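Local atomic coordinates of GTPase subunit of restriction endonuclease (Thermococcus gammatolerans, PDB entry 6P0F), a protein that probably recognises modified DNA through its N-terminal YTH domain, as the GTP-hydrolysing subunit of a McrBC-type restriction endonuclease. Residues Cys50-Arg55 / Asp113-Gly118; Ile103-Val108 / Asn120-Met125; Gly95-Thr100 / Met125-Lys130; Ile8-Gly13 / Val71-Gly76. One frame throughout, in Å; residues are numbered along the deposited sequence.

Interaction 1 (Cys50-Arg55 / Asp113-Gly118)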
# COMPACT_ATOMS: atom_id res chain seq x y z
N CYS A 50 13.57 2.92 4.69
CA CYS A 50 12.24 2.63 5.19
C CYS A 50 11.20 2.83 4.08
O CYS A 50 11.28 3.78 3.30
CB CYS A 50 11.85 3.54 6.36
SG CYS A 50 13.00 3.49 7.75
N TYR A 51 10.22 1.94 4.06
CA TYR A 51 9.13 2.00 3.09
C TYR A 51 7.82 2.07 3.84
O TYR A 51 7.57 1.26 4.72
CB TYR A 51 9.11 0.77 2.18
CG TYR A 51 10.37 0.62 1.37
CD1 TYR A 51 10.54 1.32 0.20
CD2 TYR A 51 11.39 -0.21 1.80
CE1 TYR A 51 11.70 1.23 -0.53
CE2 TYR A 51 12.57 -0.33 1.06
CZ TYR A 51 12.70 0.40 -0.11
OH TYR A 51 13.84 0.32 -0.89
N PHE A 52 6.96 3.02 3.48
CA PHE A 52 5.71 3.13 4.22
C PHE A 52 4.68 3.88 3.40
O PHE A 52 5.01 4.64 2.49
CB PHE A 52 5.94 3.80 5.60
CG PHE A 52 6.44 5.24 5.54
CD1 PHE A 52 7.78 5.51 5.33
CD2 PHE A 52 5.58 6.30 5.72
CE1 PHE A 52 8.22 6.83 5.28
CE2 PHE A 52 6.04 7.60 5.68
CZ PHE A 52 7.35 7.85 5.44
N TRP A 53 3.42 3.64 3.74
CA TRP A 53 2.27 4.27 3.12
C TRP A 53 1.35 4.74 4.23
O TRP A 53 1.48 4.32 5.38
CB TRP A 53 1.57 3.30 2.17
CG TRP A 53 0.47 3.95 1.38
CD1 TRP A 53 -0.86 3.64 1.39
CD2 TRP A 53 0.62 5.07 0.49
NE1 TRP A 53 -1.56 4.51 0.57
CE2 TRP A 53 -0.67 5.37 -0.02
CE3 TRP A 53 1.70 5.83 0.07
CZ2 TRP A 53 -0.89 6.42 -0.92
CZ3 TRP A 53 1.47 6.86 -0.85
CH2 TRP A 53 0.19 7.12 -1.34
N GLY A 54 0.48 5.71 3.94
CA GLY A 54 -0.36 6.27 4.96
C GLY A 54 -1.76 6.50 4.42
O GLY A 54 -1.95 6.73 3.22
N ARG A 55 -2.73 6.43 5.32
CA ARG A 55 -4.14 6.61 4.96
C ARG A 55 -4.82 7.46 6.02
O ARG A 55 -4.30 7.64 7.12
CB ARG A 55 -4.88 5.27 4.86
CG ARG A 55 -4.36 4.36 3.77
CD ARG A 55 -5.20 3.10 3.66
NE ARG A 55 -6.56 3.43 3.27
CZ ARG A 55 -7.61 3.29 4.07
NH1 ARG A 55 -7.45 2.80 5.30
NH2 ARG A 55 -8.81 3.63 3.64
N ASP A 113 7.07 16.45 5.50
CA ASP A 113 8.44 16.30 5.00
C ASP A 113 8.47 15.44 3.73
O ASP A 113 9.35 15.62 2.88
CB ASP A 113 9.36 15.60 6.03
CG ASP A 113 9.63 16.39 7.32
OD1 ASP A 113 9.21 17.57 7.45
OD2 ASP A 113 10.31 15.80 8.22
N PHE A 114 7.55 14.47 3.63
CA PHE A 114 7.57 13.41 2.62
C PHE A 114 6.44 13.48 1.61
O PHE A 114 6.61 13.07 0.46
CB PHE A 114 7.46 12.04 3.29
CG PHE A 114 8.39 11.84 4.39
CD1 PHE A 114 9.73 11.69 4.14
CD2 PHE A 114 7.94 11.81 5.70
CE1 PHE A 114 10.61 11.50 5.16
CE2 PHE A 114 8.80 11.62 6.72
CZ PHE A 114 10.15 11.47 6.46
N TRP A 115 5.27 13.93 2.03
CA TRP A 115 4.05 13.80 1.28
C TRP A 115 3.38 15.15 1.09
O TRP A 115 3.30 15.95 2.02
CB TRP A 115 3.11 12.91 2.04
CG TRP A 115 3.47 11.46 2.05
CD1 TRP A 115 4.21 10.80 1.13
CD2 TRP A 115 3.07 10.51 3.03
NE1 TRP A 115 4.27 9.45 1.46
CE2 TRP A 115 3.61 9.26 2.64
CE3 TRP A 115 2.34 10.59 4.21
CZ2 TRP A 115 3.42 8.12 3.38
CZ3 TRP A 115 2.13 9.43 4.94
CH2 TRP A 115 2.67 8.22 4.52
N ARG A 116 2.88 15.37 -0.12
CA ARG A 116 1.94 16.46 -0.34
C ARG A 116 0.68 16.18 0.46
O ARG A 116 0.08 15.10 0.32
CB ARG A 116 1.60 16.58 -1.82
CG ARG A 116 2.75 17.05 -2.69
CD ARG A 116 2.25 17.05 -4.13
NE ARG A 116 3.19 17.55 -5.13
CZ ARG A 116 4.35 16.98 -5.43
NH1 ARG A 116 4.76 15.89 -4.80
NH2 ARG A 116 5.11 17.51 -6.38
N LYS A 117 0.29 17.11 1.32
CA LYS A 117 -0.88 16.88 2.15
C LYS A 117 -0.64 15.77 3.15
O LYS A 117 -1.59 15.15 3.62
CB LYS A 117 -2.09 16.49 1.30
CG LYS A 117 -2.57 17.51 0.30
CD LYS A 117 -3.63 18.36 0.96
CE LYS A 117 -5.04 17.88 0.59
NZ LYS A 117 -5.47 18.32 -0.79
N GLY A 118 0.62 15.55 3.51
CA GLY A 118 0.96 14.37 4.28
C GLY A 118 0.22 14.29 5.59
O GLY A 118 -0.09 13.19 6.08

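Interaction 2 (Ile103-Val108 / Asn120-Met125)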
# COMPACT_ATOMS: atom_id res chain seq x y z
N ILE A 103 -0.35 7.72 13.82
CA ILE A 103 0.17 9.01 14.26
C ILE A 103 -1.00 9.83 14.80
O ILE A 103 -2.05 9.94 14.15
CB ILE A 103 0.87 9.76 13.11
CG1 ILE A 103 2.01 8.91 12.53
CG2 ILE A 103 1.39 11.11 13.61
CD1 ILE A 103 3.08 8.57 13.51
N SER A 104 -0.82 10.41 15.98
CA SER A 104 -1.89 11.22 16.55
C SER A 104 -2.16 12.45 15.69
O SER A 104 -1.24 13.03 15.09
CB SER A 104 -1.51 11.65 17.96
OG SER A 104 -1.03 12.97 17.96
N GLU A 105 -3.42 12.87 15.65
CA GLU A 105 -3.78 14.06 14.89
C GLU A 105 -2.88 15.25 15.22
O GLU A 105 -2.68 16.14 14.39
CB GLU A 105 -5.23 14.47 15.17
CG GLU A 105 -6.27 13.41 15.00
CD GLU A 105 -7.69 13.96 15.21
OE1 GLU A 105 -8.64 13.41 14.61
OE2 GLU A 105 -7.83 14.96 15.97
N ASN A 106 -2.36 15.31 16.45
CA ASN A 106 -1.55 16.44 16.89
C ASN A 106 -0.09 16.33 16.48
O ASN A 106 0.69 17.26 16.72
CB ASN A 106 -1.61 16.56 18.42
CG ASN A 106 -3.03 16.49 18.97
OD1 ASN A 106 -3.39 15.58 19.72
ND2 ASN A 106 -3.85 17.46 18.60
N ASP A 107 0.32 15.21 15.88
CA ASP A 107 1.72 14.91 15.65
C ASP A 107 2.03 14.69 14.17
O ASP A 107 3.09 14.14 13.85
CB ASP A 107 2.12 13.66 16.44
CG ASP A 107 2.33 13.94 17.92
OD1 ASP A 107 2.71 15.08 18.27
OD2 ASP A 107 2.10 13.00 18.73
N VAL A 108 1.16 15.15 13.27
CA VAL A 108 1.30 14.81 11.86
C VAL A 108 2.25 15.72 11.09
O VAL A 108 2.52 15.46 9.91
CB VAL A 108 -0.08 14.83 11.17
CG1 VAL A 108 -0.96 13.74 11.73
CG2 VAL A 108 -0.78 16.21 11.33
N ASN A 120 -2.65 14.62 6.43
CA ASN A 120 -3.93 13.92 6.39
C ASN A 120 -3.78 12.41 6.59
O ASN A 120 -4.73 11.76 7.05
CB ASN A 120 -4.62 14.15 5.04
CG ASN A 120 -5.09 15.58 4.84
OD1 ASN A 120 -5.10 16.39 5.78
ND2 ASN A 120 -5.49 15.91 3.61
N PHE A 121 -2.63 11.85 6.25
CA PHE A 121 -2.50 10.40 6.06
C PHE A 121 -1.79 9.75 7.25
O PHE A 121 -0.73 9.10 7.11
CB PHE A 121 -1.76 10.12 4.75
CG PHE A 121 -2.36 10.82 3.57
CD1 PHE A 121 -3.59 10.46 3.10
CD2 PHE A 121 -1.69 11.86 2.94
CE1 PHE A 121 -4.16 11.10 2.01
CE2 PHE A 121 -2.26 12.51 1.86
CZ PHE A 121 -3.49 12.13 1.39
N ARG A 122 -2.41 9.87 8.41
CA ARG A 122 -1.72 9.58 9.66
C ARG A 122 -1.78 8.11 10.08
O ARG A 122 -1.10 7.74 11.04
CB ARG A 122 -2.30 10.45 10.78
CG ARG A 122 -3.73 10.10 11.18
CD ARG A 122 -4.31 11.18 12.11
NE ARG A 122 -5.64 10.79 12.58
CZ ARG A 122 -5.87 10.00 13.62
NH1 ARG A 122 -4.86 9.51 14.33
NH2 ARG A 122 -7.12 9.71 13.98
N PHE A 123 -2.53 7.26 9.40
CA PHE A 123 -2.51 5.82 9.68
C PHE A 123 -1.46 5.19 8.77
O PHE A 123 -1.69 4.98 7.58
CB PHE A 123 -3.90 5.23 9.51
CG PHE A 123 -4.87 5.69 10.57
CD1 PHE A 123 -4.90 5.07 11.82
CD2 PHE A 123 -5.70 6.77 10.35
CE1 PHE A 123 -5.77 5.52 12.81
CE2 PHE A 123 -6.56 7.22 11.34
CZ PHE A 123 -6.60 6.59 12.57
N LEU A 124 -0.30 4.87 9.36
CA LEU A 124 0.84 4.42 8.59
C LEU A 124 0.95 2.90 8.58
O LEU A 124 0.69 2.23 9.59
CB LEU A 124 2.15 4.99 9.16
CG LEU A 124 2.24 6.49 9.42
CD1 LEU A 124 3.65 6.83 9.91
CD2 LEU A 124 1.91 7.27 8.17
N MSE A 125 1.43 2.38 7.46
CA MSE A 125 1.78 0.96 7.35
C MSE A 125 3.22 0.89 6.85
O MSE A 125 3.55 1.53 5.85
CB MSE A 125 0.84 0.21 6.41
CG MSE A 125 0.92 0.72 4.97
SE MSE A 125 -0.63 0.05 3.93
CE MSE A 125 -1.90 0.81 5.07

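Interaction 3 (Gly95-Thr100 / Met125-Lys130)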
# COMPACT_ATOMS: atom_id res chain seq x y z
N GLY A 95 3.05 -5.92 -1.33
CA GLY A 95 3.78 -5.79 -0.09
C GLY A 95 3.14 -6.57 1.04
O GLY A 95 1.96 -6.92 0.97
N ILE A 96 3.93 -6.86 2.08
CA ILE A 96 3.40 -7.42 3.33
C ILE A 96 3.78 -6.48 4.46
O ILE A 96 4.91 -5.98 4.51
CB ILE A 96 3.91 -8.87 3.55
CG1 ILE A 96 3.22 -9.44 4.79
CG2 ILE A 96 5.39 -8.94 3.61
CD1 ILE A 96 3.28 -10.98 4.86
N ILE A 97 2.81 -6.18 5.33
CA ILE A 97 2.97 -5.13 6.32
C ILE A 97 3.80 -5.65 7.50
O ILE A 97 3.49 -6.68 8.11
CB ILE A 97 1.61 -4.60 6.81
CG1 ILE A 97 0.82 -3.98 5.63
CG2 ILE A 97 1.82 -3.58 7.92
CD1 ILE A 97 -0.56 -3.47 6.00
N CYS A 98 4.88 -4.94 7.79
CA CYS A 98 5.72 -5.25 8.94
C CYS A 98 5.15 -4.69 10.24
O CYS A 98 5.23 -5.33 11.30
CB CYS A 98 7.11 -4.69 8.67
SG CYS A 98 8.34 -5.02 9.95
N GLU A 99 4.63 -3.47 10.19
CA GLU A 99 4.12 -2.78 11.36
C GLU A 99 3.12 -1.73 10.92
O GLU A 99 3.18 -1.23 9.80
CB GLU A 99 5.21 -2.07 12.16
CG GLU A 99 5.67 -2.78 13.41
CD GLU A 99 4.57 -2.89 14.46
OE1 GLU A 99 3.40 -2.59 14.16
OE2 GLU A 99 4.88 -3.33 15.57
N THR A 100 2.22 -1.39 11.82
CA THR A 100 1.32 -0.27 11.61
C THR A 100 1.53 0.70 12.76
O THR A 100 1.81 0.30 13.89
CB THR A 100 -0.16 -0.68 11.54
OG1 THR A 100 -0.55 -1.26 12.78
CG2 THR A 100 -0.40 -1.66 10.41
N MSE A 125 1.43 2.38 7.46
CA MSE A 125 1.78 0.96 7.35
C MSE A 125 3.22 0.89 6.85
O MSE A 125 3.55 1.53 5.85
CB MSE A 125 0.84 0.21 6.41
CG MSE A 125 0.92 0.72 4.97
SE MSE A 125 -0.63 0.05 3.93
CE MSE A 125 -1.90 0.81 5.07
N PHE A 126 4.07 0.13 7.53
CA PHE A 126 5.47 -0.03 7.15
C PHE A 126 5.67 -1.37 6.45
O PHE A 126 5.04 -2.37 6.81
CB PHE A 126 6.38 0.07 8.38
CG PHE A 126 6.61 1.48 8.85
CD1 PHE A 126 5.65 2.12 9.61
CD2 PHE A 126 7.76 2.18 8.48
CE1 PHE A 126 5.82 3.46 10.00
CE2 PHE A 126 7.93 3.48 8.86
CZ PHE A 126 6.94 4.12 9.63
N PHE A 127 6.56 -1.38 5.45
CA PHE A 127 6.96 -2.58 4.71
C PHE A 127 8.46 -2.79 4.85
O PHE A 127 9.24 -1.89 4.53
CB PHE A 127 6.61 -2.45 3.22
CG PHE A 127 5.17 -2.23 2.95
CD1 PHE A 127 4.64 -0.94 2.93
CD2 PHE A 127 4.33 -3.29 2.72
CE1 PHE A 127 3.31 -0.73 2.69
CE2 PHE A 127 2.98 -3.09 2.48
CZ PHE A 127 2.48 -1.80 2.45
N LYS A 128 8.88 -3.98 5.28
CA LYS A 128 10.31 -4.19 5.51
C LYS A 128 11.08 -4.22 4.19
O LYS A 128 12.15 -3.61 4.07
CB LYS A 128 10.58 -5.46 6.29
CG LYS A 128 12.06 -5.65 6.59
CD LYS A 128 12.29 -6.01 8.03
CE LYS A 128 11.58 -7.28 8.37
NZ LYS A 128 12.23 -7.96 9.55
N LYS A 129 10.57 -4.96 3.20
CA LYS A 129 11.15 -4.98 1.86
C LYS A 129 10.28 -4.10 0.97
O LYS A 129 9.06 -4.05 1.16
CB LYS A 129 11.23 -6.40 1.29
CG LYS A 129 12.00 -7.40 2.18
CD LYS A 129 13.52 -7.16 2.17
CE LYS A 129 14.24 -8.16 3.07
NZ LYS A 129 15.71 -7.92 3.11
N LYS A 130 10.92 -3.35 0.06
CA LYS A 130 10.22 -2.62 -0.99
C LYS A 130 9.13 -3.53 -1.54
O LYS A 130 9.42 -4.68 -1.90
CB LYS A 130 11.17 -2.18 -2.12
CG LYS A 130 10.54 -1.32 -3.16
CD LYS A 130 11.50 -1.04 -4.34
CE LYS A 130 10.78 -0.35 -5.47
NZ LYS A 130 11.72 0.04 -6.57
O HOH W 1 6.88 -5.95 1.32
O HOH W 2 7.40 -6.28 5.48

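Interaction 4 (Ile8-Gly13 / Val71-Gly76)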
# COMPACT_ATOMS: atom_id res chain seq x y z
N ILE A 8 -5.02 -1.19 -2.83
CA ILE A 8 -4.98 0.27 -2.75
C ILE A 8 -4.64 0.80 -4.13
O ILE A 8 -3.62 0.45 -4.72
CB ILE A 8 -3.98 0.74 -1.70
CG1 ILE A 8 -4.47 0.32 -0.32
CG2 ILE A 8 -3.81 2.27 -1.76
CD1 ILE A 8 -3.43 0.60 0.79
N GLY A 9 -5.53 1.67 -4.66
CA GLY A 9 -5.40 2.17 -6.00
C GLY A 9 -4.68 3.51 -5.97
O GLY A 9 -5.14 4.44 -5.32
N ILE A 10 -3.56 3.58 -6.66
CA ILE A 10 -2.72 4.78 -6.72
C ILE A 10 -2.91 5.40 -8.09
O ILE A 10 -2.48 4.83 -9.09
CB ILE A 10 -1.24 4.43 -6.48
CG1 ILE A 10 -1.01 3.67 -5.17
CG2 ILE A 10 -0.36 5.73 -6.58
CD1 ILE A 10 -1.37 4.44 -3.94
N GLY A 11 -3.54 6.58 -8.15
CA GLY A 11 -3.80 7.18 -9.46
C GLY A 11 -2.60 7.93 -10.00
O GLY A 11 -2.04 8.81 -9.34
N THR A 12 -2.17 7.58 -11.21
CA THR A 12 -1.04 8.27 -11.80
C THR A 12 -1.42 9.70 -12.19
O THR A 12 -2.58 10.03 -12.41
CB THR A 12 -0.51 7.53 -13.02
OG1 THR A 12 -1.58 7.29 -13.94
CG2 THR A 12 0.09 6.18 -12.59
N GLY A 13 -0.40 10.55 -12.26
CA GLY A 13 -0.63 11.95 -12.56
C GLY A 13 -1.26 12.75 -11.44
O GLY A 13 -1.74 13.86 -11.69
N VAL A 71 -0.83 -6.18 0.84
CA VAL A 71 -1.39 -5.05 0.09
C VAL A 71 -0.97 -5.19 -1.37
O VAL A 71 0.23 -5.30 -1.68
CB VAL A 71 -0.92 -3.70 0.65
CG1 VAL A 71 -1.47 -2.59 -0.25
CG2 VAL A 71 -1.37 -3.50 2.09
N LEU A 72 -1.95 -5.18 -2.27
CA LEU A 72 -1.72 -5.02 -3.70
C LEU A 72 -1.92 -3.54 -4.00
O LEU A 72 -3.02 -3.01 -3.84
CB LEU A 72 -2.70 -5.85 -4.53
CG LEU A 72 -2.41 -7.35 -4.50
CD1 LEU A 72 -3.68 -8.07 -4.92
CD2 LEU A 72 -1.23 -7.75 -5.35
N PHE A 73 -0.85 -2.85 -4.37
CA PHE A 73 -0.95 -1.47 -4.86
C PHE A 73 -1.19 -1.55 -6.36
O PHE A 73 -0.33 -2.01 -7.12
CB PHE A 73 0.32 -0.69 -4.56
CG PHE A 73 0.53 -0.36 -3.13
CD1 PHE A 73 -0.12 0.69 -2.52
CD2 PHE A 73 1.45 -1.09 -2.40
CE1 PHE A 73 0.12 0.99 -1.19
CE2 PHE A 73 1.70 -0.78 -1.06
CZ PHE A 73 1.04 0.25 -0.46
N TYR A 74 -2.37 -1.13 -6.80
CA TYR A 74 -2.67 -0.97 -8.21
C TYR A 74 -2.25 0.43 -8.63
O TYR A 74 -2.60 1.38 -7.95
CB TYR A 74 -4.18 -1.14 -8.44
CG TYR A 74 -4.76 -2.52 -8.43
CD1 TYR A 74 -4.05 -3.62 -7.95
CD2 TYR A 74 -6.05 -2.73 -8.90
CE1 TYR A 74 -4.62 -4.89 -7.95
CE2 TYR A 74 -6.62 -3.99 -8.91
CZ TYR A 74 -5.91 -5.06 -8.43
OH TYR A 74 -6.47 -6.32 -8.45
N VAL A 75 -1.52 0.56 -9.74
CA VAL A 75 -1.02 1.86 -10.18
C VAL A 75 -1.48 2.09 -11.61
O VAL A 75 -1.17 1.30 -12.51
CB VAL A 75 0.51 1.93 -10.08
CG1 VAL A 75 1.01 3.31 -10.54
CG2 VAL A 75 0.97 1.61 -8.65
N GLY A 76 -2.20 3.18 -11.84
CA GLY A 76 -2.73 3.44 -13.17
C GLY A 76 -3.52 4.73 -13.17
O GLY A 76 -3.66 5.39 -12.14

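Interaction 1 (Cys50-Arg55 / Asp113-Gly118)
The indole of W115 fills a hollow on strand 50-55 that is floored by G54 and walled by F52. Its outer corner, CH2, comes to 3.4 Å from G54 N, and CZ3 lies 4.0 Å from G54 CA. G54 makes the hollow deep enough, because a side-chain carbon there would run into CH2. Along one flank, F52 CE2 presses on W115 CZ2 at 3.5 Å, the two rings inclined at 50°. W53 begins by leaving the contact, yet its ring curls back far enough for CE3 to come 4.4 Å from W115 CZ2. The tip of F52 is itself a bump: its first torsion (chi1 63°) sets CG between the backbone N and carbonyl carbon, and CZ sits 4.0 Å from CD2 of F114, edge toward face in a T-shaped pair. W115 NE1 is hydrogen-bonded to T23 OG1 of helix 15-26. An alanine in place of W115 would probably leave a gap above G54 and beside F52, and T23 OG1 without the indole N-H. This aromatic cluster fastens the loop before strand 123-127 to strand 49-55. Helix 15-26 also borders it through N19, V28 of strand 28-29 touches F52 and F114, and W53 packs on I8 and I10 of strand 5-11.

Interaction 2 (Ile103-Val108 / Asn120-Met125)
R122 reaches across to I103 and passes beside E105 and V108, its chain stretched out from CG to NE. The first torsion (chi1 69°) puts CG between the backbone N and the carbonyl carbon, and the arm then runs past I103 O, with CD 3.3 Å from that oxygen. The flat guanidinium turns its edge to the same carbonyl: NH1 donates to I103 O at 2.8 Å, with the oxygen almost in the guanidinium plane. In return I103 N donates to R122 O at 2.9 Å, a nearly straight bond of 168°. Both guanidinium faces are covered. F123 CZ lies 3.4 Å above one, toward the rim, and the methylene CG of E105 lies over the opposite face, 3.6 Å from R122 NE. The E105 carboxylate stands almost perpendicular to the guanidinium, at 88°, and its OE1 is 4.0 Å from R122 NH2, well out of the plane, so any attraction is probably one of charge alone, with no N-H directed at the oxygen. Nearer the backbone, V108 CG1 rests 3.7 Å from R122 CB, while farther along the strand CG1 of I103 meets CD1 of L124. R122 and F123 both face R55 in a classic beta bulge at the start of strand 123-127. The chemistry is that of an arginine doing two jobs: it holds both polar backbone atoms of I103, N through its own carbonyl and O through NH1, and NH1 also forms a salt bridge with E102. The carboxylates of E102 and E105 would be expected to offset its positive charge in this partly exposed place.

Interaction 3 (Gly95-Thr100 / Met125-Lys130)
G95 lies against F127, whose ring edge approaches it with CE2 3.8 Å from G95 C; a side-chain carbon on G95 would collide with that ring atom. I96 turns its side chain from the partner segment, but its backbone is tied there by two waters: one accepts from I96 N and donates to K129 O, the other donates to I96 O and accepts from K128 N. I96 O also sits 3.3 Å from F127 CD2. I97 is the apolar centre. Its CG1, anti to the carbonyl carbon (chi1 -62°), packs 3.9 Å from F127 CE2, and CD1 goes on to lie 4.0 Å from CB of the selenomethionine M125 and close to its SE. An alanine in place of I97 would probably open a gap between M125 CB and the F127 ring, taking away one of that ring's supports. C98 N then donates to F126 O at 2.8 Å, its SG being disulfide-bonded to C45. E99 returns the bond, its O taking F126 N at 2.8 Å in a nearly linear link of 178°. C98 and E99 thus both oppose F126, a classic beta bulge where the strand turns a corner. The E99 carboxylate folds back to accept T100 N on the anti lone pair of OE1, and T100 stands opposite M125 as an antiparallel non-hydrogen-bonded pair. Strand 91-102 is here flanked by 123-127 and by 70-76, where G95 pairs with V71. Beyond 123-127 comes strand 49-55, and helix 39-45 touches E99 through I41 and C45.

Interaction 4 (Ile8-Gly13 / Val71-Gly76)
I8 lies alongside F73, the two side chains pointing the same way from neighbouring parallel strands. Its CB is 3.9 Å from F73 CD1, and the branch CG2 touches that same ring atom at 4.1 Å. CG1, anti to the carbonyl carbon (chi1 -66°), leads toward V71, 4.2 Å from V71 CG1. The tip, CD1, settles 3.9 Å from V71 CG1 and also meets F73 CE1. V71 CG1 in turn lies over the centre of the F73 ring. I10 adds CG1 against F73 and CB against CG2 of V75. The backbones are joined by a parallel ladder of five hydrogen bonds: I8 N to L72 O, Y74 N to I8 O, I10 N to Y74 O at 2.7 Å, G76 N to I10 O, and T12 N to G76 O. The last donor stands 50° out of the carbonyl plane. This is the parallel pair of an otherwise antiparallel mixed sheet, in a YTH-type domain. Helix 15-26 packs the face of I8, I10, F73 and V75 through Y17 and F20. On the other face Y74 packs against I138, I141 and L145 of helix 138-145, its OH hydrogen-bonded to N142 OD1; strands 155-158 and 91-102 flank the pair.

Interaction 1 is wholly buried and interaction 4 almost so, whereas 2 and 3 are partly exposed. All four reach one mixed sheet. Interactions 2 and 3 share strand 123-127 and selenomethionine M125, and strand 49-55 of interaction 1 pairs with it, W53 O facing M125 N at 2.9 Å. The W53 ring meets F73 edge-to-face, tying interaction 1 to interaction 4. Interaction 3 reaches the same parallel pair through F127 CZ, 3.7 Å from F73 CE2, and M125 SE lies near V71 CG2 and I8 CD1. The chemistry shifts with place: rings without cross-segment hydrogen bonds in interaction 1, a regular ladder in interaction 4, bulge and water bridges in interaction 3, and a charged arginine farthest out in interaction 2.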